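Local coordinates for 47 KDA membrane antigen (PDB 1O75), which binds penicillin and has zinc-stimulated carboxypeptidase activity on synthetic depsipeptide substrates, as a membrane-anchored lipoprotein of the syphilis spirochaete, at the interface of chains A and B. Residues are numbered along the deposited sequence; one frame, centred on the assembly and turned at random. Chains: chain A/B, 47 KDA membrane antigen.

The three contacts are separate polar patches between the two copies in the crystal. Contacts 1 and 2, about 22 Å apart between C-alpha centres, both use the C-terminal part of chain B: B:Glu395 of contact 1 directly precedes strand 396-401, which ends at B:Arg401 of contact 2. Contact 3 lies about 33 Å from contact 1 and 28 Å from contact 2. Contact 1 repeats one Asp368-Lys411 pairing in both directions; contact 2 joins unlike segments, as does contact 3, where B:Arg290 meets A:Leu243, A:Glu242 and A:Pro292. The non-lipidated construct is monomeric in solution and the protein is probably a monomer, so these patches may matter mainly for the crystal dimer.

Contact 1: the interface of chains A and B. Residues chain A 368, 411; chain B 368, 395, 411.
A reciprocal aspartate-lysine pairing joins the C-terminal strand of each copy to a loop of the other: each Lys411, on the strand that starts at 408, reaches towards the Asp368 of the other chain, which follows strand 361-367. The two halves differ. B:Lys411 NZ, the side-chain amine, hydrogen-bonds to A:Asp368 OD1 at 3.1 Å, completing a salt bridge. It meets this carboxylate oxygen on the syn side, 18° out of the carboxylate plane, as the two side chains approach from opposite directions. A:Asp368 presents the group with CG anti to the backbone N, chi1 -162°. B:Lys411 CE lies 3.7 Å from A:Asp368 CG, so the end of the aliphatic chain packs against the same carboxylate.

The other half is a looser salt bridge, with A:Lys411 NZ 3.6 Å from B:Asp368 OD2. The lysines keep almost the same bent shape; the difference lies in the aspartates, B:Asp368 turning its CG anti to the carbonyl carbon, chi1 -59°. Its OD1 lies 3.5 Å from B:Lys411 NZ within its own chain. B:Asp368 therefore connects both lysines, while B:Lys411 lies between both aspartates and would offset their like charges. B:Glu395 OE2, 4.6 Å from A:Lys411 NZ, probably helps to balance that amine. Long lysines suit this place because they can span the gap between strand and loop. The patch probably adds electrostatic attraction to the crystal dimer, whose wider interface is not an exact two-fold.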
loop_
_atom_site.group_PDB
_atom_site.type_symbol
_atom_site.label_atom_id
_atom_site.label_comp_id
_atom_site.label_asym_id
_atom_site.label_seq_id
_atom_site.Cartn_x
_atom_site.Cartn_y
_atom_site.Cartn_z
ATOM N N ASP A 368 3.853 -20.164 -7.788
ATOM C CA ASP A 368 4.072 -18.897 -8.485
ATOM C C ASP A 368 2.823 -18.167 -8.974
ATOM O O ASP A 368 1.978 -18.734 -9.669
ATOM C CB ASP A 368 5.021 -19.094 -9.669
ATOM C CG ASP A 368 5.624 -17.778 -10.154
ATOM O OD1 ASP A 368 6.335 -17.119 -9.360
ATOM O OD2 ASP A 368 5.389 -17.399 -11.323
ATOM N N LYS A 411 12.228 -22.984 -2.859
ATOM C CA LYS A 411 11.382 -23.540 -3.917
ATOM C C LYS A 411 11.316 -25.041 -3.692
ATOM O O LYS A 411 12.348 -25.685 -3.510
ATOM C CB LYS A 411 11.986 -23.267 -5.300
ATOM C CG LYS A 411 12.139 -21.796 -5.663
ATOM C CD LYS A 411 10.794 -21.089 -5.736
ATOM C CE LYS A 411 10.978 -19.615 -6.052
ATOM N NZ LYS A 411 9.684 -18.871 -6.066
ATOM N N ASP B 368 11.817 -12.219 -6.446
ATOM C CA ASP B 368 10.535 -12.682 -5.909
ATOM C C ASP B 368 9.870 -11.792 -4.850
ATOM O O ASP B 368 8.961 -11.020 -5.174
ATOM C CB ASP B 368 10.666 -14.123 -5.386
ATOM C CG ASP B 368 11.111 -15.111 -6.477
ATOM O OD1 ASP B 368 10.684 -14.962 -7.648
ATOM O OD2 ASP B 368 11.883 -16.049 -6.160
ATOM N N GLU B 395 17.122 -15.732 -9.414
ATOM C CA GLU B 395 16.047 -15.616 -10.391
ATOM C C GLU B 395 15.218 -14.370 -10.095
ATOM O O GLU B 395 14.497 -14.311 -9.094
ATOM C CB GLU B 395 15.142 -16.847 -10.352
ATOM C CG GLU B 395 13.799 -16.632 -11.029
ATOM C CD GLU B 395 12.830 -17.773 -10.782
ATOM O OE1 GLU B 395 12.878 -18.774 -11.528
ATOM O OE2 GLU B 395 12.025 -17.672 -9.830
ATOM N N LYS B 411 10.555 -14.704 -15.749
ATOM C CA LYS B 411 11.531 -15.101 -14.749
ATOM C C LYS B 411 12.888 -15.198 -15.426
ATOM O O LYS B 411 13.044 -15.897 -16.427
ATOM C CB LYS B 411 11.163 -16.458 -14.166
ATOM C CG LYS B 411 9.800 -16.499 -13.520
ATOM C CD LYS B 411 9.763 -15.673 -12.255
ATOM C CE LYS B 411 8.416 -15.813 -11.576
ATOM N NZ LYS B 411 8.368 -15.031 -10.310
#

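Contact 2: the interface of chains A and B. Residues chain A 86-88; chain B 376, 401.
A:Arg88 and B:Arg401 lay their guanidinium groups face to face, the planes 7° apart and stacked. The overlap is offset: B:Arg401 NE sits over the rim of the other group, 3.4 Å from A:Arg88 NE, and the two CZ carbons are 3.6 Å apart. Arginine suits such a place because its flat, delocalised group can stack by a face while its N-H groups point outward to acceptors.

Each arginine also faces the other chain's aspartate. A:Arg88 NH2 makes a salt bridge of 3.6 Å with B:Asp376 OD1, and B:Arg401 NE one of 3.7 Å with A:Asp86 OD2. Water 1 links B:Arg401 NE, 2.8 Å away, to both A:Asp86 OD2 and B:Asp376 OD1, bridging the chains. A:Ser87 OG packs against the aliphatic part of B:Arg401.

Bonds within each chain position the arginines and probably make the like-charged pair tolerable. A:Asp86 OD2 accepts from both NE and NH2 of A:Arg88, the NE bond being 2.7 Å long and on the syn side. The A:Arg88 chain bends at chi3, -62°, turning the guanidinium back towards this carboxylate. The backbone N of A:Arg88 also bonds to A:Asp86 OD1, from above the carboxylate plane. B:Arg401 NH2 gives B:Asp376 OD1 a nearly straight bond of 2.9 Å, 173° at the hydrogen. The chain A residues belong to the turn between strands 80-85 and 91-98, which meets the end of chain B strand 396-401 and the residue before strand 377-379.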
loop_
_atom_site.group_PDB
_atom_site.type_symbol
_atom_site.label_atom_id
_atom_site.label_comp_id
_atom_site.label_asym_id
_atom_site.label_seq_id
_atom_site.Cartn_x
_atom_site.Cartn_y
_atom_site.Cartn_z
ATOM N N ASP A 86 2.241 5.799 -19.860
ATOM C CA ASP A 86 2.520 4.392 -20.130
ATOM C C ASP A 86 1.248 3.546 -20.047
ATOM O O ASP A 86 0.148 4.079 -19.857
ATOM C CB ASP A 86 3.595 3.868 -19.170
ATOM C CG ASP A 86 3.096 3.740 -17.735
ATOM O OD1 ASP A 86 1.931 4.106 -17.459
ATOM O OD2 ASP A 86 3.881 3.273 -16.886
ATOM N N SER A 87 1.400 2.230 -20.187
ATOM C CA SER A 87 0.263 1.323 -20.155
ATOM C C SER A 87 -0.469 1.243 -18.805
ATOM O O SER A 87 -1.547 0.649 -18.730
ATOM C CB SER A 87 0.704 -0.079 -20.570
ATOM O OG SER A 87 1.610 -0.597 -19.624
ATOM N N ARG A 88 0.121 1.814 -17.755
ATOM C CA ARG A 88 -0.493 1.842 -16.420
ATOM C C ARG A 88 -1.315 3.121 -16.265
ATOM O O ARG A 88 -2.076 3.260 -15.311
ATOM C CB ARG A 88 0.577 1.846 -15.311
ATOM C CG ARG A 88 1.465 0.612 -15.260
ATOM C CD ARG A 88 2.627 0.794 -14.280
ATOM N NE ARG A 88 3.521 1.892 -14.653
ATOM C CZ ARG A 88 4.624 2.232 -13.980
ATOM N NH1 ARG A 88 4.981 1.555 -12.896
ATOM N NH2 ARG A 88 5.372 3.256 -14.388
ATOM N N ASP B 376 10.899 1.233 -13.587
ATOM C CA ASP B 376 10.540 1.947 -14.803
ATOM C C ASP B 376 11.729 2.460 -15.609
ATOM O O ASP B 376 11.794 3.637 -15.947
ATOM C CB ASP B 376 9.632 3.117 -14.441
ATOM C CG ASP B 376 8.839 3.612 -15.620
ATOM O OD1 ASP B 376 8.291 2.753 -16.344
ATOM O OD2 ASP B 376 8.756 4.844 -15.813
ATOM N N ARG B 401 6.791 -3.260 -19.891
ATOM C CA ARG B 401 5.597 -2.528 -20.277
ATOM C C ARG B 401 5.787 -1.996 -21.695
ATOM O O ARG B 401 6.745 -1.271 -21.971
ATOM C CB ARG B 401 5.343 -1.365 -19.314
ATOM C CG ARG B 401 4.786 -1.803 -17.965
ATOM C CD ARG B 401 4.463 -0.610 -17.092
ATOM N NE ARG B 401 5.665 0.040 -16.580
ATOM C CZ ARG B 401 6.404 -0.423 -15.574
ATOM N NH1 ARG B 401 6.067 -1.548 -14.954
ATOM N NH2 ARG B 401 7.490 0.240 -15.194
HETATM O O HOH W 1 6.256 2.480 -17.832
#

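Contact 3: the interface of chains A and B. Residues chain A 242-243, 290-292; chain B 290.
The backbone carbonyl of A:Leu243 faces the end of B:Arg290, and its O takes a hydrogen bond from NH2 at 2.8 Å, in the carbonyl plane and on a lone pair. The C=O...N angle is 136°, and the oxygen is tilted out of the guanidinium plane. NH1 of the same group adds a weak bond to this oxygen.

B:Arg290 reaches across with CG anti to the carbonyl carbon, chi1 -63°, and a chain extended as far as NE. Its guanidinium also serves A:Glu242, whose side chain comes from the opposite direction: A:Glu242 OE2 lies 3.2 Å from B:Arg290 NH2, a salt bridge. This carboxylate oxygen lies over one guanidinium face, near the rim, and the two flat groups are inclined by 38°. Arginine suits both partners: its N-H groups serve the A:Leu243 carbonyl, and its delocalised positive charge attracts the carboxylate over the face.

The hydrophobic stem is packed as well. A:Pro292 crosses it, with CD 3.7 Å from B:Arg290 CD and 3.5 Å from B:Arg290 NE; its rigid ring offers a compact apolar surface beside the charged group. Nearer the backbone, A:Arg290 O lies 3.4 Å from B:Arg290 CD. A:Arg290 has a different shape, bent at chi3, and hides 31 Å² against 110 Å² for B:Arg290, in keeping with an interface that is not an exact two-fold. B:Arg290 probably helps to hold the two copies together in the crystal dimer.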
loop_
_atom_site.group_PDB
_atom_site.type_symbol
_atom_site.label_atom_id
_atom_site.label_comp_id
_atom_site.label_asym_id
_atom_site.label_seq_id
_atom_site.Cartn_x
_atom_site.Cartn_y
_atom_site.Cartn_z
ATOM N N GLU A 242 -7.335 8.086 14.862
ATOM C CA GLU A 242 -6.443 7.853 13.733
ATOM C C GLU A 242 -6.225 9.228 13.133
ATOM O O GLU A 242 -7.092 10.099 13.235
ATOM C CB GLU A 242 -7.053 6.896 12.691
ATOM C CG GLU A 242 -8.130 7.490 11.823
ATOM C CD GLU A 242 -8.591 6.554 10.674
ATOM O OE1 GLU A 242 -9.640 6.881 10.087
ATOM O OE2 GLU A 242 -7.936 5.520 10.372
ATOM N N LEU A 243 -5.060 9.427 12.525
ATOM C CA LEU A 243 -4.724 10.703 11.928
ATOM C C LEU A 243 -5.401 10.979 10.589
ATOM O O LEU A 243 -5.580 10.073 9.781
ATOM C CB LEU A 243 -3.212 10.779 11.710
ATOM C CG LEU A 243 -2.360 10.657 12.974
ATOM C CD1 LEU A 243 -0.915 10.375 12.592
ATOM C CD2 LEU A 243 -2.477 11.951 13.784
ATOM N N ARG A 290 -1.602 9.219 1.922
ATOM C CA ARG A 290 -2.468 9.075 3.083
ATOM C C ARG A 290 -2.075 8.075 4.188
ATOM O O ARG A 290 -2.637 8.119 5.280
ATOM C CB ARG A 290 -3.901 8.819 2.585
ATOM C CG ARG A 290 -4.577 10.116 2.142
ATOM C CD ARG A 290 -5.893 9.924 1.403
ATOM N NE ARG A 290 -5.690 9.760 -0.037
ATOM C CZ ARG A 290 -6.635 10.003 -0.942
ATOM N NH1 ARG A 290 -7.834 10.417 -0.540
ATOM N NH2 ARG A 290 -6.389 9.835 -2.240
ATOM N N VAL A 291 -1.130 7.176 3.936
ATOM C CA VAL A 291 -0.741 6.236 4.986
ATOM C C VAL A 291 0.201 6.966 5.956
ATOM O O VAL A 291 1.246 7.456 5.550
ATOM C CB VAL A 291 -0.031 5.003 4.396
ATOM C CG1 VAL A 291 0.184 3.950 5.480
ATOM C CG2 VAL A 291 -0.878 4.410 3.279
ATOM N N PRO A 292 -0.157 7.049 7.252
ATOM C CA PRO A 292 0.670 7.737 8.262
ATOM C C PRO A 292 1.862 6.911 8.702
ATOM O O PRO A 292 1.912 6.419 9.830
ATOM C CB PRO A 292 -0.309 7.946 9.407
ATOM C CG PRO A 292 -1.068 6.616 9.386
ATOM C CD PRO A 292 -1.333 6.416 7.885
ATOM N N ARG B 290 -6.839 3.502 3.975
ATOM C CA ARG B 290 -7.025 4.912 3.679
ATOM C C ARG B 290 -7.034 5.313 2.205
ATOM O O ARG B 290 -7.462 6.416 1.886
ATOM C CB ARG B 290 -5.952 5.707 4.414
ATOM C CG ARG B 290 -6.057 5.594 5.935
ATOM C CD ARG B 290 -4.702 5.753 6.545
ATOM N NE ARG B 290 -4.765 6.040 7.974
ATOM C CZ ARG B 290 -5.349 7.118 8.488
ATOM N NH1 ARG B 290 -5.936 8.012 7.691
ATOM N NH2 ARG B 290 -5.313 7.317 9.797
#